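Local coordinates for ABC transporter substrate-binding protein-branched chain amino acid transport (Streptococcus pneumoniae, PDB 4GNR) that binds isoleucine between its two lobes and probably delivers branched-chain amino acids to an ABC transporter for uptake, at residues A[126-130]-A[156-160]; A[143-149]-A[197-203]. All coordinates share one frame. Residues are numbered along the deposited sequence.

Contact 1: A[126-130]-A[156-160]; sequences DSFQG and YAKGI. With ILE (isoleucine), chain B.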
ATOM      1  N   ASP A 126     -10.117  -1.151  -1.338  1.00  7.59           N
ATOM      2  CA  ASP A 126     -10.445  -2.140  -0.302  1.00  7.67           C
ATOM      3  C   ASP A 126     -11.596  -3.054  -0.678  1.00  7.69           C
ATOM      4  O   ASP A 126     -11.567  -4.233  -0.304  1.00  7.87           O
ATOM      5  CB  ASP A 126     -10.685  -1.440   1.019  1.00  8.02           C
ATOM      6  CG  ASP A 126      -9.423  -0.775   1.545  1.00  8.56           C
ATOM      7  OD1 ASP A 126      -8.317  -1.261   1.233  1.00  9.39           O
ATOM      8  OD2 ASP A 126      -9.558   0.230   2.264  1.00 10.72           O
ATOM      9  N   SER A 127     -12.588  -2.557  -1.397  0.50  8.03           N
ATOM     10  CA  SER A 127     -13.695  -3.424  -1.811  0.50  8.87           C
ATOM     11  C   SER A 127     -13.147  -4.583  -2.663  0.50  8.25           C
ATOM     12  O   SER A 127     -13.463  -5.756  -2.435  0.50  8.31           O
ATOM     13  CB  SER A 127     -14.721  -2.610  -2.574  0.50 10.22           C
ATOM     14  OG  SER A 127     -14.109  -1.970  -3.672  0.50 12.49           O
ATOM     15  N   PHE A 128     -12.295  -4.225  -3.613  1.00  8.22           N
ATOM     16  CA  PHE A 128     -11.596  -5.161  -4.517  1.00  7.93           C
ATOM     17  C   PHE A 128     -10.805  -6.170  -3.661  1.00  7.11           C
ATOM     18  O   PHE A 128     -10.872  -7.381  -3.908  1.00  7.56           O
ATOM     19  CB  PHE A 128     -10.718  -4.283  -5.430  1.00  8.05           C
ATOM     20  CG  PHE A 128      -9.647  -4.956  -6.264  1.00  7.92           C
ATOM     21  CD1 PHE A 128      -9.795  -5.137  -7.625  1.00 10.78           C
ATOM     22  CD2 PHE A 128      -8.417  -5.251  -5.713  1.00  7.63           C
ATOM     23  CE1 PHE A 128      -8.749  -5.647  -8.389  1.00 12.00           C
ATOM     24  CE2 PHE A 128      -7.383  -5.733  -6.477  1.00  8.19           C
ATOM     25  CZ  PHE A 128      -7.559  -5.923  -7.825  1.00  9.71           C
ATOM     26  N   GLN A 129     -10.064  -5.695  -2.646  1.00  7.04           N
ATOM     27  CA  GLN A 129      -9.309  -6.603  -1.793  1.00  6.88           C
ATOM     28  C   GLN A 129     -10.208  -7.614  -1.064  1.00  6.81           C
ATOM     29  O   GLN A 129      -9.907  -8.804  -0.998  1.00  7.25           O
ATOM     30  CB  GLN A 129      -8.449  -5.871  -0.769  1.00  7.11           C
ATOM     31  CG  GLN A 129      -7.382  -4.989  -1.394  1.00  7.10           C
ATOM     32  CD  GLN A 129      -6.296  -4.647  -0.388  1.00  7.42           C
ATOM     33  OE1 GLN A 129      -5.464  -5.491  -0.055  1.00  8.45           O
ATOM     34  NE2 GLN A 129      -6.273  -3.408   0.071  1.00  9.32           N
ATOM     35  N   GLY A 130     -11.297  -7.122  -0.486  1.00  7.24           N
ATOM     36  CA  GLY A 130     -12.192  -8.027   0.260  1.00  7.38           C
ATOM     37  C   GLY A 130     -12.810  -9.107  -0.610  1.00  7.74           C
ATOM     38  O   GLY A 130     -12.983 -10.250  -0.177  1.00  8.30           O
ATOM     39  N   TYR A 156      -9.532   1.404   6.973  1.00 12.82           N
ATOM     40  CA  TYR A 156      -8.906   0.504   6.012  1.00 11.36           C
ATOM     41  C   TYR A 156      -9.350  -0.934   6.296  1.00 10.56           C
ATOM     42  O   TYR A 156      -9.901  -1.638   5.429  1.00 10.07           O
ATOM     43  CB  TYR A 156      -7.375   0.642   6.134  1.00 11.18           C
ATOM     44  CG  TYR A 156      -6.590  -0.514   5.545  1.00  9.94           C
ATOM     45  CD1 TYR A 156      -6.474  -0.665   4.177  1.00  8.94           C
ATOM     46  CD2 TYR A 156      -5.954  -1.443   6.357  1.00 10.79           C
ATOM     47  CE1 TYR A 156      -5.784  -1.700   3.626  1.00  8.15           C
ATOM     48  CE2 TYR A 156      -5.261  -2.506   5.819  1.00 10.27           C
ATOM     49  CZ  TYR A 156      -5.172  -2.629   4.450  1.00  8.66           C
ATOM     50  OH  TYR A 156      -4.472  -3.691   3.928  1.00  9.30           O
ATOM     51  N   ALA A 157      -9.100  -1.350   7.529  1.00 10.59           N
ATOM     52  CA  ALA A 157      -9.410  -2.716   7.926  1.00 10.57           C
ATOM     53  C   ALA A 157     -10.913  -2.980   7.847  1.00 10.20           C
ATOM     54  O   ALA A 157     -11.373  -4.016   7.366  1.00 10.17           O
ATOM     55  CB  ALA A 157      -8.854  -3.015   9.310  1.00 11.44           C
ATOM     56  N   LYS A 158     -11.681  -2.015   8.331  1.00 10.69           N
ATOM     57  CA  LYS A 158     -13.137  -2.144   8.301  1.00 11.57           C
ATOM     58  C   LYS A 158     -13.703  -2.222   6.881  1.00 10.29           C
ATOM     59  O   LYS A 158     -14.675  -2.939   6.643  1.00 10.90           O
ATOM     60  CB  LYS A 158     -13.810  -1.066   9.142  1.00 13.54           C
ATOM     61  CG  LYS A 158     -13.537  -1.293  10.645  1.00 15.42           C
ATOM     62  CD  LYS A 158     -14.180  -0.330  11.608  1.00 19.35           C
ATOM     63  CE  LYS A 158     -13.643   1.038  11.480  1.00 21.80           C
ATOM     64  NZ  LYS A 158     -14.236   1.906  12.538  1.00 24.77           N
ATOM     65  N   GLY A 159     -13.067  -1.528   5.942  1.00 10.10           N
ATOM     66  CA  GLY A 159     -13.501  -1.574   4.539  1.00  9.93           C
ATOM     67  C   GLY A 159     -13.263  -2.951   3.920  1.00  8.93           C
ATOM     68  O   GLY A 159     -14.111  -3.489   3.215  1.00  9.78           O
ATOM     69  N   ILE A 160     -12.093  -3.521   4.175  1.00  8.37           N
ATOM     70  CA  ILE A 160     -11.798  -4.867   3.686  1.00  7.83           C
ATOM     71  C   ILE A 160     -12.789  -5.866   4.330  1.00  8.14           C
ATOM     72  O   ILE A 160     -13.366  -6.715   3.660  1.00  8.43           O
ATOM     73  CB  ILE A 160     -10.337  -5.269   3.966  1.00  7.72           C
ATOM     74  CG1 ILE A 160      -9.384  -4.360   3.189  1.00  8.33           C
ATOM     75  CG2 ILE A 160     -10.134  -6.748   3.624  1.00  8.81           C
ATOM     76  CD1 ILE A 160      -7.920  -4.691   3.406  1.00 11.46           C
TER
HETATM   77  N   ILE B 401      -3.520   0.277   1.555  1.00  6.27           N
HETATM   78  CA  ILE B 401      -3.229   0.679   2.960  1.00  6.07           C
HETATM   79  C   ILE B 401      -3.923   2.004   3.254  1.00  5.74           C
HETATM   80  O   ILE B 401      -3.814   2.488   4.400  1.00  6.70           O
HETATM   81  CB  ILE B 401      -1.719   0.569   3.333  1.00  9.23           C
HETATM   82  CG1 ILE B 401      -0.845   1.202   2.275  1.00  9.21           C
HETATM   83  CG2 ILE B 401      -1.175  -0.946   3.581  1.00  8.24           C
HETATM   84  CD1 ILE B 401       0.619   1.190   2.654  1.00  7.90           C
HETATM   85  OXT ILE B 401      -4.600   2.521   2.341  1.00  6.80           O

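Contact 2: A[143-149]-A[197-203]; sequences AKKVVLY and FDAIVVP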
ATOM      1  N   ALA A 143     -12.036 -23.097   2.046  1.00 14.23           N
ATOM      2  CA  ALA A 143     -12.602 -22.774   3.362  1.00 14.45           C
ATOM      3  C   ALA A 143     -14.108 -22.497   3.465  1.00 14.99           C
ATOM      4  O   ALA A 143     -14.578 -21.478   2.982  1.00 17.34           O
ATOM      5  CB  ALA A 143     -11.813 -21.567   3.939  1.00 16.30           C
ATOM      6  N   LYS A 144     -14.841 -23.419   4.093  1.00 14.43           N
ATOM      7  CA  LYS A 144     -16.287 -23.286   4.325  1.00 15.96           C
ATOM      8  C   LYS A 144     -16.580 -22.579   5.662  1.00 13.69           C
ATOM      9  O   LYS A 144     -17.709 -22.166   5.922  1.00 15.24           O
ATOM     10  CB  LYS A 144     -16.975 -24.644   4.286  1.00 17.75           C
ATOM     11  CG  LYS A 144     -16.826 -25.367   2.951  1.00 21.92           C
ATOM     12  CD  LYS A 144     -17.578 -26.695   2.922  1.00 26.33           C
ATOM     13  CE  LYS A 144     -19.079 -26.511   3.096  1.00 28.94           C
ATOM     14  NZ  LYS A 144     -19.677 -25.696   2.005  1.00 31.54           N
ATOM     15  N   LYS A 145     -15.571 -22.439   6.509  0.50 13.45           N
ATOM     16  CA  LYS A 145     -15.743 -21.742   7.791  0.50 13.52           C
ATOM     17  C   LYS A 145     -14.460 -20.950   8.019  0.50 12.82           C
ATOM     18  O   LYS A 145     -13.374 -21.467   7.810  0.50 12.71           O
ATOM     19  CB  LYS A 145     -16.037 -22.681   8.972  0.50 13.33           C
ATOM     20  CG  LYS A 145     -17.333 -23.475   8.878  0.50 14.07           C
ATOM     21  CD  LYS A 145     -17.509 -24.394  10.088  0.50 15.75           C
ATOM     22  CE  LYS A 145     -18.777 -25.225  10.003  0.50 17.84           C
ATOM     23  NZ  LYS A 145     -18.932 -26.151  11.160  0.50 19.54           N
ATOM     24  N   VAL A 146     -14.594 -19.699   8.447  1.00 12.15           N
ATOM     25  CA  VAL A 146     -13.458 -18.814   8.697  1.00 11.10           C
ATOM     26  C   VAL A 146     -13.697 -17.991   9.957  1.00 11.12           C
ATOM     27  O   VAL A 146     -14.819 -17.839  10.443  1.00 12.63           O
ATOM     28  CB  VAL A 146     -13.213 -17.772   7.565  1.00 11.50           C
ATOM     29  CG1 VAL A 146     -12.941 -18.472   6.244  1.00 12.70           C
ATOM     30  CG2 VAL A 146     -14.363 -16.777   7.484  1.00 14.04           C
ATOM     31  N   VAL A 147     -12.575 -17.517  10.488  1.00 10.53           N
ATOM     32  CA  VAL A 147     -12.540 -16.552  11.533  1.00 10.72           C
ATOM     33  C   VAL A 147     -12.174 -15.201  10.835  1.00  9.95           C
ATOM     34  O   VAL A 147     -11.305 -15.156  10.000  1.00 10.30           O
ATOM     35  CB  VAL A 147     -11.468 -16.816  12.603  1.00 11.65           C
ATOM     36  CG1 VAL A 147     -11.315 -15.643  13.554  1.00 12.86           C
ATOM     37  CG2 VAL A 147     -11.776 -18.097  13.366  1.00 13.49           C
ATOM     38  N   LEU A 148     -12.855 -14.122  11.200  1.00 10.02           N
ATOM     39  CA  LEU A 148     -12.591 -12.753  10.705  1.00  9.87           C
ATOM     40  C   LEU A 148     -12.096 -11.986  11.954  1.00 10.05           C
ATOM     41  O   LEU A 148     -12.809 -11.943  12.978  1.00 12.30           O
ATOM     42  CB  LEU A 148     -13.828 -12.128  10.076  1.00 10.05           C
ATOM     43  CG  LEU A 148     -13.677 -10.732   9.466  1.00 10.32           C
ATOM     44  CD1 LEU A 148     -12.557 -10.676   8.404  1.00 10.31           C
ATOM     45  CD2 LEU A 148     -15.014 -10.271   8.881  1.00 11.51           C
ATOM     46  N   TYR A 149     -10.907 -11.374  11.859  1.00  9.36           N
ATOM     47  CA  TYR A 149     -10.250 -10.694  13.018  1.00  9.81           C
ATOM     48  C   TYR A 149      -9.735  -9.375  12.483  1.00  9.34           C
ATOM     49  O   TYR A 149      -8.766  -9.343  11.749  1.00  9.31           O
ATOM     50  CB  TYR A 149      -9.193 -11.650  13.560  1.00 10.07           C
ATOM     51  CG  TYR A 149      -8.542 -11.280  14.881  1.00 10.75           C
ATOM     52  CD1 TYR A 149      -9.251 -10.690  15.899  1.00 11.63           C
ATOM     53  CD2 TYR A 149      -7.270 -11.719  15.167  1.00 12.22           C
ATOM     54  CE1 TYR A 149      -8.650 -10.451  17.160  1.00 11.28           C
ATOM     55  CE2 TYR A 149      -6.674 -11.497  16.408  1.00 12.22           C
ATOM     56  CZ  TYR A 149      -7.368 -10.867  17.398  1.00 11.92           C
ATOM     57  OH  TYR A 149      -6.801 -10.656  18.634  1.00 13.37           O
ATOM     58  N   PHE A 197     -12.073 -24.176  12.126  1.00 16.17           N
ATOM     59  CA  PHE A 197     -12.106 -23.092  11.103  1.00 15.88           C
ATOM     60  C   PHE A 197     -11.072 -23.545  10.117  1.00 15.95           C
ATOM     61  O   PHE A 197     -10.205 -24.354  10.461  1.00 17.58           O
ATOM     62  CB  PHE A 197     -11.866 -21.656  11.600  1.00 16.10           C
ATOM     63  CG  PHE A 197     -10.660 -21.528  12.409  1.00 13.53           C
ATOM     64  CD1 PHE A 197      -9.426 -21.358  11.827  1.00 14.07           C
ATOM     65  CD2 PHE A 197     -10.743 -21.630  13.773  1.00 14.38           C
ATOM     66  CE1 PHE A 197      -8.302 -21.289  12.601  1.00 15.23           C
ATOM     67  CE2 PHE A 197      -9.636 -21.570  14.545  1.00 15.35           C
ATOM     68  CZ  PHE A 197      -8.413 -21.401  13.973  1.00 15.79           C
ATOM     69  N   ASP A 198     -11.180 -23.010   8.904  1.00 14.39           N
ATOM     70  CA  ASP A 198     -10.279 -23.373   7.824  1.00 14.26           C
ATOM     71  C   ASP A 198      -9.264 -22.269   7.521  1.00 13.34           C
ATOM     72  O   ASP A 198      -8.274 -22.505   6.856  1.00 13.85           O
ATOM     73  CB  ASP A 198     -11.103 -23.662   6.564  1.00 14.92           C
ATOM     74  CG  ASP A 198     -12.114 -24.771   6.766  1.00 16.92           C
ATOM     75  OD1 ASP A 198     -11.780 -25.779   7.404  1.00 19.55           O
ATOM     76  OD2 ASP A 198     -13.240 -24.664   6.232  1.00 19.25           O
ATOM     77  N   ALA A 199      -9.536 -21.049   7.971  1.00 12.44           N
ATOM     78  CA  ALA A 199      -8.645 -19.909   7.747  1.00 11.53           C
ATOM     79  C   ALA A 199      -9.042 -18.776   8.666  1.00 10.67           C
ATOM     80  O   ALA A 199     -10.190 -18.736   9.149  1.00 11.66           O
ATOM     81  CB  ALA A 199      -8.710 -19.451   6.269  1.00 12.27           C
ATOM     82  N   ILE A 200      -8.075 -17.889   8.899  1.00 10.80           N
ATOM     83  CA  ILE A 200      -8.302 -16.680   9.677  1.00 10.32           C
ATOM     84  C   ILE A 200      -7.971 -15.486   8.746  1.00  9.43           C
ATOM     85  O   ILE A 200      -6.874 -15.424   8.221  1.00 10.79           O
ATOM     86  CB  ILE A 200      -7.411 -16.567  10.926  1.00 10.75           C
ATOM     87  CG1 ILE A 200      -7.518 -17.820  11.799  1.00 13.12           C
ATOM     88  CG2 ILE A 200      -7.795 -15.327  11.711  1.00 12.26           C
ATOM     89  CD1 ILE A 200      -6.631 -17.749  13.055  1.00 15.61           C
ATOM     90  N   VAL A 201      -8.940 -14.620   8.521  1.00  8.64           N
ATOM     91  CA  VAL A 201      -8.781 -13.419   7.683  1.00  8.02           C
ATOM     92  C   VAL A 201      -8.515 -12.255   8.639  1.00  7.63           C
ATOM     93  O   VAL A 201      -9.321 -12.023   9.535  1.00  8.36           O
ATOM     94  CB  VAL A 201     -10.026 -13.187   6.814  1.00  8.61           C
ATOM     95  CG1 VAL A 201      -9.916 -11.880   6.068  1.00  9.63           C
ATOM     96  CG2 VAL A 201     -10.204 -14.339   5.815  1.00  9.87           C
ATOM     97  N   VAL A 202      -7.398 -11.546   8.430  1.00  7.65           N
ATOM     98  CA  VAL A 202      -6.948 -10.487   9.332  1.00  7.66           C
ATOM     99  C   VAL A 202      -6.691  -9.164   8.607  1.00  7.95           C
ATOM    100  O   VAL A 202      -5.574  -8.871   8.195  1.00  8.88           O
ATOM    101  CB  VAL A 202      -5.654 -10.907  10.102  1.00  8.66           C
ATOM    102  CG1 VAL A 202      -5.243  -9.834  11.131  1.00 10.15           C
ATOM    103  CG2 VAL A 202      -5.842 -12.271  10.802  1.00 10.00           C
ATOM    104  N   PRO A 203      -7.736  -8.336   8.455  1.00  7.72           N
ATOM    105  CA  PRO A 203      -7.565  -7.007   7.885  1.00  8.24           C
ATOM    106  C   PRO A 203      -6.870  -6.126   8.954  1.00  8.27           C
ATOM    107  O   PRO A 203      -7.375  -5.929  10.051  1.00  9.61           O
ATOM    108  CB  PRO A 203      -9.003  -6.548   7.602  1.00  9.14           C
ATOM    109  CG  PRO A 203      -9.809  -7.790   7.582  1.00  9.00           C
ATOM    110  CD  PRO A 203      -9.163  -8.657   8.638  1.00  8.19           C
TER

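Contact 1: A[126-130]-A[156-160]
Two helix starts of one lobe of this periplasmic-binding-protein fold, 126-130 and 156-160, meet beside the bound isoleucine, their short axes 8.6 Å apart and crossing at -50°. Asp126, rotamer m, turns its carboxylate into the gap, with OD1 3.8 Å from Ile160 CG1 and 3.5 Å from Tyr156 CE1; the same OD1 is hydrogen-bonded to Thr108, a pocket residue, and weakly to NE2 of Gln129. Gln129 (m, t) extends along the same side to the edge of the Tyr156 ring, while its OE1 takes the backbone NH of Asp229. Ile160, in its extended m,t form, slides CD1 to 3.9 Å from Gln129 NE2. Gly130 brings the backbones close: its CA lies 3.8 Å from Ile160 O, where a CB on Gly130 would clash. Tyr156, at chi1 161°, swings its ring to the ligand; its OH is hydrogen-bonded to Asp229 and Gly230, its ring stacks with that of Tyr205, and its CE1 lies 3.6 Å from CA of the isoleucine.

Contact 2: A[143-149]-A[197-203]
Strands 145-149 and 199-201 run side by side as parallel neighbours in the central sheet of one lobe, their short axes 4.7 Å apart and twisted by 29°. Val147 pairs with Ile200 and Leu148 with Val201; Val147 N to Ala199 O (3.0 Å), Val201 N to Val147 O (2.8 Å) and Tyr149 N to Val201 O (2.9 Å) join the backbones. On the face of Val147 and Ile200, the Val147 side chain fills the hollow between two larger neighbours: CG1 lies 4.0 Å from Ile200 CG2, and CG2 sits over the Phe197 ring, 4.0 Å from its centroid, as a CH-pi contact. Tyr149 CB borders Ile200 CG2 at 4.3 Å, and its ring leads away to meet Phe178 edge-to-face; Met192 of helix 186-193 covers Val147 and Tyr149. On the other face, Leu148 bends CD1 into the notch between Val201 CG1 (3.7 Å) and Pro203 CD (4.0 Å), whereas small Ala199 forms a shallow spot, its CB 4.3 Å from Val146 CG1 and 4.4 Å from Ala143 CB. Phe164 of helix 155-167 packs on Val146 and Val201 there. At the strand entrance Asp198 fits against Ala143, CB to CB 3.4 Å, and its OD2 accepts Lys144 N (2.9 Å) and Lys145 N (3.2 Å), while Asp198 N donates to Lys145 O (2.9 Å). Apolar on both faces, the pairing suits a sheet buried between helices; the charged Asp198 carboxylate is kept to the partly exposed end, where OD2 takes two backbone NH groups and a bound magnesium ion lies about 4 Å from the side chain.

In the fold
Contacts 1 and 2 belong to the same lobe, with centres 15 Å apart, and their segments alternate along the chain: helix 126-139 leads into strand 145-151, which leads into helix 155-167. That last helix joins the two contacts, since Ala157 CB lies 3.4 Å from Pro203 O and Ile160 CB 4.1 Å from Pro203 CB. Contact 2 is thus part of the sheet on which the helix carrying Tyr156 rests. The ligand is reached directly from contact 1, whereas in contact 2 the side chain of Pro203 stays about 10 Å from the isoleucine. Just beyond Pro203, Tyr205 brings its hydroxyl to the ligand, so the chain leaving contact 2 also enters the pocket.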